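PDB 1T71: putative phosphatase/phosphodiesterase MPN_349 from Mycoplasma pneumoniae M129, which probably hydrolyses phosphoester bonds, with 2',3'-cyclic nucleotides as suggested substrates, at a site that binds two iron(III) ions. Local coordinates for residues D36-N44 with G63-H72; F9-G18 with D203-F211. All coordinates share one frame; numbering follows the deposited sequence.

Interaction 1 of 2, residues D36-N44 with G63-H72; sequences DLVIVNAEN and GVNYITMGNH. With FE (Fe (III) ion), chain B; FE (Fe (III) ion), chain C.
Strands 37-41 and 66-68 are the two parallel strands of a beta-alpha-beta unit joined by helix 53-62, and just past their C-terminal ends E43, N71 and H72 meet at the di-iron centre. In the ladder, V38 O accepts from both N65 N and Y66 N, V40 N donates to Y66 O and V40 O accepts from T68 N; A42 N then closes on T68 O at 3.0 Å. The short strand axes are 24° from parallel. On the face carrying V40 and I67, the branched ends of V40 and V64 meet tip to tip, CG2 of V40 lying 3.8 Å from CG1 of V64. CG1 of I67 passes obliquely beside the same V40 methyl, and I67 CG2 rests on A42 CB at 4.0 Å. The opposite face bears I39 and Y66, with I39 CG2 against Y66 CB, then N41 and T68, whose polar ends share D156 as a partner outside the two segments. N41 OD1 accepts from E43 N in an Asx turn, fixing the chain where it leaves the strand. E43 places CG between its backbone N and carbonyl carbon (chi1 84°) and bends again at chi2, which carries the carboxylate over to G70-H72. Its two oxygens have separate tasks. OE1 bridges the metals, 2.2 Å from each iron, while OE2 receives H72 N on its syn side at 3.0 Å, 33° out of the carboxylate plane. N71 OD1 binds the chain C iron at 2.2 Å, and N44 binds the chain B iron through its side-chain amide. H72 is probably the proton donor, as in relatives. Metal ligands on loops after parallel strands, with the Asn of a Gly-Asn-His motif binding metal and its His beside the site, are characteristic of calcineurin-like metallophosphoesterases.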
loop_
_atom_site.group_PDB
_atom_site.type_symbol
_atom_site.label_atom_id
_atom_site.label_comp_id
_atom_site.label_asym_id
_atom_site.label_seq_id
_atom_site.Cartn_x
_atom_site.Cartn_y
_atom_site.Cartn_z
ATOM N N ASP A 36 6.850 1.979 -16.273
ATOM C CA ASP A 36 5.843 1.528 -17.219
ATOM C C ASP A 36 4.497 1.466 -16.517
ATOM O O ASP A 36 3.455 1.700 -17.128
ATOM C CB ASP A 36 6.189 0.128 -17.736
ATOM C CG ASP A 36 7.456 0.105 -18.566
ATOM O OD1 ASP A 36 7.490 0.779 -19.622
ATOM O OD2 ASP A 36 8.415 -0.586 -18.164
ATOM N N LEU A 37 4.528 1.156 -15.222
ATOM C CA LEU A 37 3.310 1.013 -14.439
ATOM C C LEU A 37 3.427 1.595 -13.034
ATOM O O LEU A 37 4.498 1.569 -12.425
ATOM C CB LEU A 37 2.954 -0.469 -14.346
ATOM C CG LEU A 37 2.633 -1.165 -15.669
ATOM C CD1 LEU A 37 2.672 -2.671 -15.487
ATOM C CD2 LEU A 37 1.270 -0.706 -16.166
ATOM N N VAL A 38 2.310 2.110 -12.524
ATOM C CA VAL A 38 2.256 2.697 -11.192
ATOM C C VAL A 38 1.163 2.007 -10.377
ATOM O O VAL A 38 0.004 1.945 -10.792
ATOM C CB VAL A 38 1.952 4.220 -11.254
ATOM C CG1 VAL A 38 1.810 4.791 -9.839
ATOM C CG2 VAL A 38 3.054 4.940 -12.007
ATOM N N ILE A 39 1.544 1.480 -9.219
ATOM C CA ILE A 39 0.619 0.787 -8.334
ATOM C C ILE A 39 0.657 1.491 -6.980
ATOM O O ILE A 39 1.728 1.905 -6.521
ATOM C CB ILE A 39 1.049 -0.684 -8.136
ATOM C CG1 ILE A 39 1.330 -1.330 -9.496
ATOM C CG2 ILE A 39 -0.036 -1.458 -7.386
ATOM C CD1 ILE A 39 1.914 -2.721 -9.406
ATOM N N VAL A 40 -0.499 1.649 -6.347
ATOM C CA VAL A 40 -0.526 2.294 -5.041
ATOM C C VAL A 40 -1.564 1.675 -4.128
ATOM O O VAL A 40 -2.574 1.148 -4.583
ATOM C CB VAL A 40 -0.820 3.815 -5.142
ATOM C CG1 VAL A 40 -0.012 4.427 -6.283
ATOM C CG2 VAL A 40 -2.316 4.066 -5.334
ATOM N N ASN A 41 -1.284 1.707 -2.832
ATOM C CA ASN A 41 -2.226 1.214 -1.839
ATOM C C ASN A 41 -2.956 2.509 -1.480
ATOM O O ASN A 41 -2.320 3.486 -1.085
ATOM C CB ASN A 41 -1.489 0.655 -0.620
ATOM C CG ASN A 41 -2.435 0.152 0.448
ATOM O OD1 ASN A 41 -3.302 0.889 0.914
ATOM N ND2 ASN A 41 -2.276 -1.111 0.841
ATOM N N ALA A 42 -4.277 2.524 -1.634
ATOM C CA ALA A 42 -5.069 3.726 -1.368
ATOM C C ALA A 42 -6.068 3.578 -0.229
ATOM O O ALA A 42 -7.057 4.309 -0.161
ATOM C CB ALA A 42 -5.806 4.138 -2.647
ATOM N N GLU A 43 -5.789 2.660 0.688
ATOM C CA GLU A 43 -6.701 2.395 1.796
ATOM C C GLU A 43 -7.051 3.545 2.743
ATOM O O GLU A 43 -8.024 3.437 3.487
ATOM C CB GLU A 43 -6.186 1.216 2.627
ATOM C CG GLU A 43 -5.159 1.597 3.667
ATOM C CD GLU A 43 -5.396 0.887 4.981
ATOM O OE1 GLU A 43 -4.713 1.233 5.959
ATOM O OE2 GLU A 43 -6.269 -0.012 5.036
ATOM N N ASN A 44 -6.268 4.624 2.741
ATOM C CA ASN A 44 -6.533 5.771 3.622
ATOM C C ASN A 44 -6.843 7.051 2.840
ATOM O O ASN A 44 -6.865 8.141 3.407
ATOM C CB ASN A 44 -5.316 6.042 4.513
ATOM C CG ASN A 44 -5.062 4.931 5.521
ATOM O OD1 ASN A 44 -5.785 4.794 6.506
ATOM N ND2 ASN A 44 -4.037 4.134 5.273
ATOM N N GLY A 63 -2.359 9.467 -12.622
ATOM C CA GLY A 63 -1.363 8.579 -13.192
ATOM C C GLY A 63 -1.297 7.178 -12.603
ATOM O O GLY A 63 -0.514 6.354 -13.065
ATOM N N VAL A 64 -2.110 6.890 -11.595
ATOM C CA VAL A 64 -2.092 5.562 -10.990
ATOM C C VAL A 64 -2.743 4.540 -11.916
ATOM O O VAL A 64 -3.820 4.783 -12.450
ATOM C CB VAL A 64 -2.830 5.565 -9.638
ATOM C CG1 VAL A 64 -2.889 4.154 -9.073
ATOM C CG2 VAL A 64 -2.120 6.507 -8.670
ATOM N N ASN A 65 -2.090 3.395 -12.098
ATOM C CA ASN A 65 -2.619 2.341 -12.960
ATOM C C ASN A 65 -3.382 1.264 -12.210
ATOM O O ASN A 65 -4.418 0.792 -12.680
ATOM C CB ASN A 65 -1.493 1.674 -13.748
ATOM C CG ASN A 65 -0.801 2.629 -14.679
ATOM O OD1 ASN A 65 -1.438 3.241 -15.537
ATOM N ND2 ASN A 65 0.507 2.769 -14.522
ATOM N N TYR A 66 -2.865 0.859 -11.054
ATOM C CA TYR A 66 -3.514 -0.177 -10.260
ATOM C C TYR A 66 -3.552 0.192 -8.778
ATOM O O TYR A 66 -2.709 0.945 -8.291
ATOM C CB TYR A 66 -2.791 -1.505 -10.471
ATOM C CG TYR A 66 -2.955 -2.046 -11.876
ATOM C CD1 TYR A 66 -4.119 -2.715 -12.250
ATOM C CD2 TYR A 66 -1.970 -1.846 -12.845
ATOM C CE1 TYR A 66 -4.304 -3.173 -13.553
ATOM C CE2 TYR A 66 -2.146 -2.297 -14.159
ATOM C CZ TYR A 66 -3.318 -2.960 -14.502
ATOM O OH TYR A 66 -3.520 -3.407 -15.789
ATOM N N ILE A 67 -4.530 -0.347 -8.063
ATOM C CA ILE A 67 -4.696 -0.033 -6.653
ATOM C C ILE A 67 -4.872 -1.254 -5.751
ATOM O O ILE A 67 -5.604 -2.189 -6.091
ATOM C CB ILE A 67 -5.925 0.884 -6.469
ATOM C CG1 ILE A 67 -5.627 2.277 -7.026
ATOM C CG2 ILE A 67 -6.311 0.969 -5.013
ATOM C CD1 ILE A 67 -6.795 3.242 -6.906
ATOM N N THR A 68 -4.193 -1.240 -4.605
ATOM C CA THR A 68 -4.317 -2.313 -3.616
ATOM C C THR A 68 -4.888 -1.636 -2.364
ATOM O O THR A 68 -4.787 -0.411 -2.238
ATOM C CB THR A 68 -2.947 -2.980 -3.295
ATOM O OG1 THR A 68 -2.007 -1.994 -2.854
ATOM C CG2 THR A 68 -2.398 -3.673 -4.533
ATOM N N MET A 69 -5.480 -2.404 -1.448
ATOM C CA MET A 69 -6.077 -1.808 -0.255
ATOM C C MET A 69 -5.631 -2.416 1.075
ATOM O O MET A 69 -4.499 -2.883 1.203
ATOM C CB MET A 69 -7.607 -1.858 -0.374
ATOM C CG MET A 69 -8.176 -1.079 -1.561
ATOM S SD MET A 69 -8.213 0.721 -1.317
ATOM C CE MET A 69 -6.810 1.148 -1.986
ATOM N N GLY A 70 -6.519 -2.400 2.068
ATOM C CA GLY A 70 -6.162 -2.928 3.376
ATOM C C GLY A 70 -7.312 -3.121 4.345
ATOM O O GLY A 70 -8.375 -3.627 3.976
ATOM N N ASN A 71 -7.116 -2.720 5.593
ATOM C CA ASN A 71 -8.164 -2.909 6.583
ATOM C C ASN A 71 -9.297 -1.897 6.519
ATOM O O ASN A 71 -10.386 -2.168 7.004
ATOM C CB ASN A 71 -7.564 -2.966 7.995
ATOM C CG ASN A 71 -6.648 -1.802 8.292
ATOM O OD1 ASN A 71 -5.691 -1.550 7.565
ATOM N ND2 ASN A 71 -6.931 -1.088 9.375
ATOM N N HIS A 72 -9.059 -0.746 5.904
ATOM C CA HIS A 72 -10.099 0.268 5.790
ATOM C C HIS A 72 -10.720 0.287 4.399
ATOM O O HIS A 72 -11.316 1.278 3.983
ATOM C CB HIS A 72 -9.525 1.641 6.135
ATOM C CG HIS A 72 -9.307 1.839 7.602
ATOM N ND1 HIS A 72 -8.092 2.220 8.133
ATOM C CD2 HIS A 72 -10.154 1.705 8.650
ATOM C CE1 HIS A 72 -8.201 2.310 9.447
ATOM N NE2 HIS A 72 -9.441 2.003 9.785
HETATM FE FE FE B . -2.995 2.544 6.212
HETATM FE FE FE C . -3.929 -0.220 7.450
#

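Interaction 2 of 2, residues F9-G18 with D203-F211. With FE (Fe (III) ion), chain B.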
loop_
_atom_site.group_PDB
_atom_site.type_symbol
_atom_site.label_atom_id
_atom_site.label_comp_id
_atom_site.label_asym_id
_atom_site.label_seq_id
_atom_site.Cartn_x
_atom_site.Cartn_y
_atom_site.Cartn_z
ATOM N N PHE A 9 5.813 1.441 -6.917
ATOM C CA PHE A 9 4.783 1.087 -5.944
ATOM C C PHE A 9 4.804 2.105 -4.800
ATOM O O PHE A 9 5.827 2.280 -4.140
ATOM C CB PHE A 9 5.027 -0.327 -5.397
ATOM C CG PHE A 9 3.953 -0.802 -4.458
ATOM C CD1 PHE A 9 3.850 -0.283 -3.173
ATOM C CD2 PHE A 9 3.003 -1.725 -4.884
ATOM C CE1 PHE A 9 2.809 -0.672 -2.322
ATOM C CE2 PHE A 9 1.961 -2.119 -4.046
ATOM C CZ PHE A 9 1.862 -1.589 -2.763
ATOM N N LEU A 10 3.675 2.773 -4.573
ATOM C CA LEU A 10 3.579 3.780 -3.515
ATOM C C LEU A 10 2.750 3.270 -2.339
ATOM O O LEU A 10 1.736 2.591 -2.533
ATOM C CB LEU A 10 2.955 5.070 -4.063
ATOM C CG LEU A 10 3.616 5.699 -5.297
ATOM C CD1 LEU A 10 3.050 7.097 -5.523
ATOM C CD2 LEU A 10 5.115 5.779 -5.109
ATOM N N GLY A 11 3.183 3.612 -1.129
ATOM C CA GLY A 11 2.493 3.175 0.076
ATOM C C GLY A 11 1.202 3.917 0.378
ATOM O O GLY A 11 0.866 4.901 -0.279
ATOM N N ASP A 12 0.489 3.434 1.393
ATOM C CA ASP A 12 -0.793 3.981 1.832
ATOM C C ASP A 12 -1.025 5.456 1.557
ATOM O O ASP A 12 -0.372 6.314 2.154
ATOM C CB ASP A 12 -0.984 3.737 3.337
ATOM C CG ASP A 12 -0.963 2.266 3.701
ATOM O OD1 ASP A 12 -0.047 1.547 3.228
ATOM O OD2 ASP A 12 -1.852 1.832 4.467
ATOM N N VAL A 13 -1.973 5.741 0.663
ATOM C CA VAL A 13 -2.339 7.118 0.327
ATOM C C VAL A 13 -3.215 7.597 1.480
ATOM O O VAL A 13 -4.224 6.972 1.793
ATOM C CB VAL A 13 -3.150 7.189 -0.981
ATOM C CG1 VAL A 13 -3.605 8.613 -1.229
ATOM C CG2 VAL A 13 -2.303 6.710 -2.140
ATOM N N TYR A 14 -2.849 8.710 2.100
ATOM C CA TYR A 14 -3.595 9.195 3.256
ATOM C C TYR A 14 -4.068 10.651 3.159
ATOM O O TYR A 14 -3.268 11.590 3.235
ATOM C CB TYR A 14 -2.713 9.001 4.500
ATOM C CG TYR A 14 -3.400 9.164 5.841
ATOM C CD1 TYR A 14 -3.951 10.391 6.232
ATOM C CD2 TYR A 14 -3.470 8.097 6.735
ATOM C CE1 TYR A 14 -4.554 10.545 7.489
ATOM C CE2 TYR A 14 -4.072 8.237 7.988
ATOM C CZ TYR A 14 -4.609 9.459 8.356
ATOM O OH TYR A 14 -5.195 9.586 9.591
ATOM N N GLY A 15 -5.379 10.821 2.992
ATOM C CA GLY A 15 -5.970 12.146 2.931
ATOM C C GLY A 15 -5.575 13.068 1.792
ATOM O O GLY A 15 -4.978 12.653 0.798
ATOM N N LYS A 16 -5.919 14.342 1.952
ATOM C CA LYS A 16 -5.626 15.356 0.946
ATOM C C LYS A 16 -4.122 15.517 0.765
ATOM O O LYS A 16 -3.637 15.690 -0.352
ATOM C CB LYS A 16 -6.241 16.699 1.359
ATOM C CG LYS A 16 -6.098 17.791 0.308
ATOM C CD LYS A 16 -6.699 19.118 0.770
ATOM C CE LYS A 16 -8.162 18.976 1.206
ATOM N NZ LYS A 16 -9.075 18.472 0.130
ATOM N N ALA A 17 -3.381 15.453 1.866
ATOM C CA ALA A 17 -1.936 15.609 1.787
ATOM C C ALA A 17 -1.314 14.521 0.914
ATOM O O ALA A 17 -0.428 14.794 0.108
ATOM C CB ALA A 17 -1.328 15.575 3.175
ATOM N N GLY A 18 -1.776 13.289 1.075
ATOM C CA GLY A 18 -1.224 12.212 0.278
ATOM C C GLY A 18 -1.611 12.390 -1.176
ATOM O O GLY A 18 -0.787 12.237 -2.077
ATOM N N ASP A 203 8.057 -2.584 5.165
ATOM C CA ASP A 203 6.980 -1.610 4.997
ATOM C C ASP A 203 7.371 -0.491 4.030
ATOM O O ASP A 203 8.399 0.169 4.200
ATOM C CB ASP A 203 6.549 -1.009 6.345
ATOM C CG ASP A 203 5.122 -0.471 6.307
ATOM O OD1 ASP A 203 4.833 0.411 5.457
ATOM O OD2 ASP A 203 4.283 -0.937 7.115
ATOM N N VAL A 204 6.542 -0.284 3.012
ATOM C CA VAL A 204 6.796 0.754 2.019
ATOM C C VAL A 204 6.665 2.153 2.617
ATOM O O VAL A 204 7.372 3.084 2.230
ATOM C CB VAL A 204 5.811 0.640 0.838
ATOM C CG1 VAL A 204 6.042 1.788 -0.153
ATOM C CG2 VAL A 204 5.978 -0.703 0.153
ATOM N N GLY A 205 5.766 2.303 3.574
ATOM C CA GLY A 205 5.566 3.613 4.166
ATOM C C GLY A 205 4.244 4.199 3.708
ATOM O O GLY A 205 3.432 3.511 3.089
ATOM N N MET A 206 4.049 5.481 3.982
ATOM C CA MET A 206 2.808 6.168 3.649
ATOM C C MET A 206 2.982 7.391 2.744
ATOM O O MET A 206 4.049 8.013 2.703
ATOM C CB MET A 206 2.131 6.598 4.961
ATOM C CG MET A 206 1.020 7.630 4.844
ATOM S SD MET A 206 0.454 8.261 6.464
ATOM C CE MET A 206 1.882 9.195 6.968
ATOM N N CYS A 207 1.931 7.707 1.996
ATOM C CA CYS A 207 1.907 8.897 1.152
ATOM C C CYS A 207 0.784 9.726 1.781
ATOM O O CYS A 207 -0.395 9.482 1.529
ATOM C CB CYS A 207 1.568 8.545 -0.299
ATOM S SG CYS A 207 2.860 7.621 -1.190
ATOM N N GLY A 208 1.156 10.672 2.639
ATOM C CA GLY A 208 0.167 11.502 3.308
ATOM C C GLY A 208 0.804 12.590 4.152
ATOM O O GLY A 208 1.871 13.087 3.792
ATOM N N PRO A 209 0.181 12.990 5.274
ATOM C CA PRO A 209 0.738 14.035 6.139
ATOM C C PRO A 209 2.187 13.733 6.506
ATOM O O PRO A 209 2.571 12.565 6.623
ATOM C CB PRO A 209 -0.190 14.006 7.352
ATOM C CG PRO A 209 -1.504 13.620 6.742
ATOM C CD PRO A 209 -1.102 12.502 5.810
ATOM N N GLY A 210 2.983 14.786 6.688
ATOM C CA GLY A 210 4.387 14.605 7.019
ATOM C C GLY A 210 4.773 14.767 8.480
ATOM O O GLY A 210 4.007 14.432 9.386
ATOM N N PHE A 211 5.979 15.285 8.711
ATOM C CA PHE A 211 6.465 15.477 10.067
ATOM C C PHE A 211 5.622 16.514 10.794
ATOM O O PHE A 211 5.522 17.666 10.370
ATOM C CB PHE A 211 7.938 15.902 10.059
ATOM C CG PHE A 211 8.628 15.673 11.374
ATOM C CD1 PHE A 211 8.467 16.569 12.427
ATOM C CD2 PHE A 211 9.397 14.528 11.578
ATOM C CE1 PHE A 211 9.059 16.329 13.668
ATOM C CE2 PHE A 211 9.994 14.281 12.813
ATOM C CZ PHE A 211 9.822 15.186 13.858
HETATM FE FE FE B . -2.995 2.544 6.212
HETATM O O HOH W 1 2.315 1.508 5.361
#
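G18, in the first turn of helix 15-23, lies on G208, their CA atoms only 3.4 Å apart, an approach made possible by two residues without side chains. The oxygen of C207 sits at the centre of this tight backbone packing: it accepts Y14 N at 2.6 Å and is also touched by the CA-H groups of V13 and G18. The amide of the same residue, C207 N, donates almost straight to D12 O (170° at the hydrogen), but from above the carbonyl plane. Together these two bonds tie a short parallel pair, V13 with C207. M206 SD comes obliquely to the Y14 ring, 4.6 Å from its centroid, a Met-aromatic contact, while P209 crosses Y14 at about a right angle and sets its CD 3.6 Å from CD1 of the ring. Y14 has CG anti to N (chi1 -167°), which lays one side of the ring against M206 and P209, SD toward CD2 and the proline toward CD1. C207 SG touches CB of L10 at 3.8 Å, and farther back V204 straddles the strand end, with CG1 near G11 N and CG2 beside the F9 ring. D12, on the M206 side of the pair, turns toward the metal: OD2 binds the chain B iron at 2.2 Å and accepts from H158, whereas a water lies between its OD1 and OD1 of D203. That D203 oxygen also accepts G205 N in an Asx turn. An aspartate ligand in a Gly-Asp-Val-Tyr-Gly loop, following the first strand and leading into a helix, matches the first metal-binding motif of the metallophosphoesterase fold.

How the interactions relate
From the N terminus, the end of strand 6-10 opens segment 9-18, the first half of interaction 2, whose partner 203-211 arrives only after 184 intervening residues. Interaction 1 falls wholly within that long excursion and closes a much shorter loop, 18 residues built mainly of helix 53-62. The two contacts meet within one sheet: strands 6-10 and 37-41 are neighbours there, where I39 O probably accepts from L10 N, and N41 O from V13 N beyond the strand end. Thus 37-41 stands between 66-68 and 6-10, while 203-211 comes from the region following the second sheet. Both contacts reach the chain B iron, through D12 and E43.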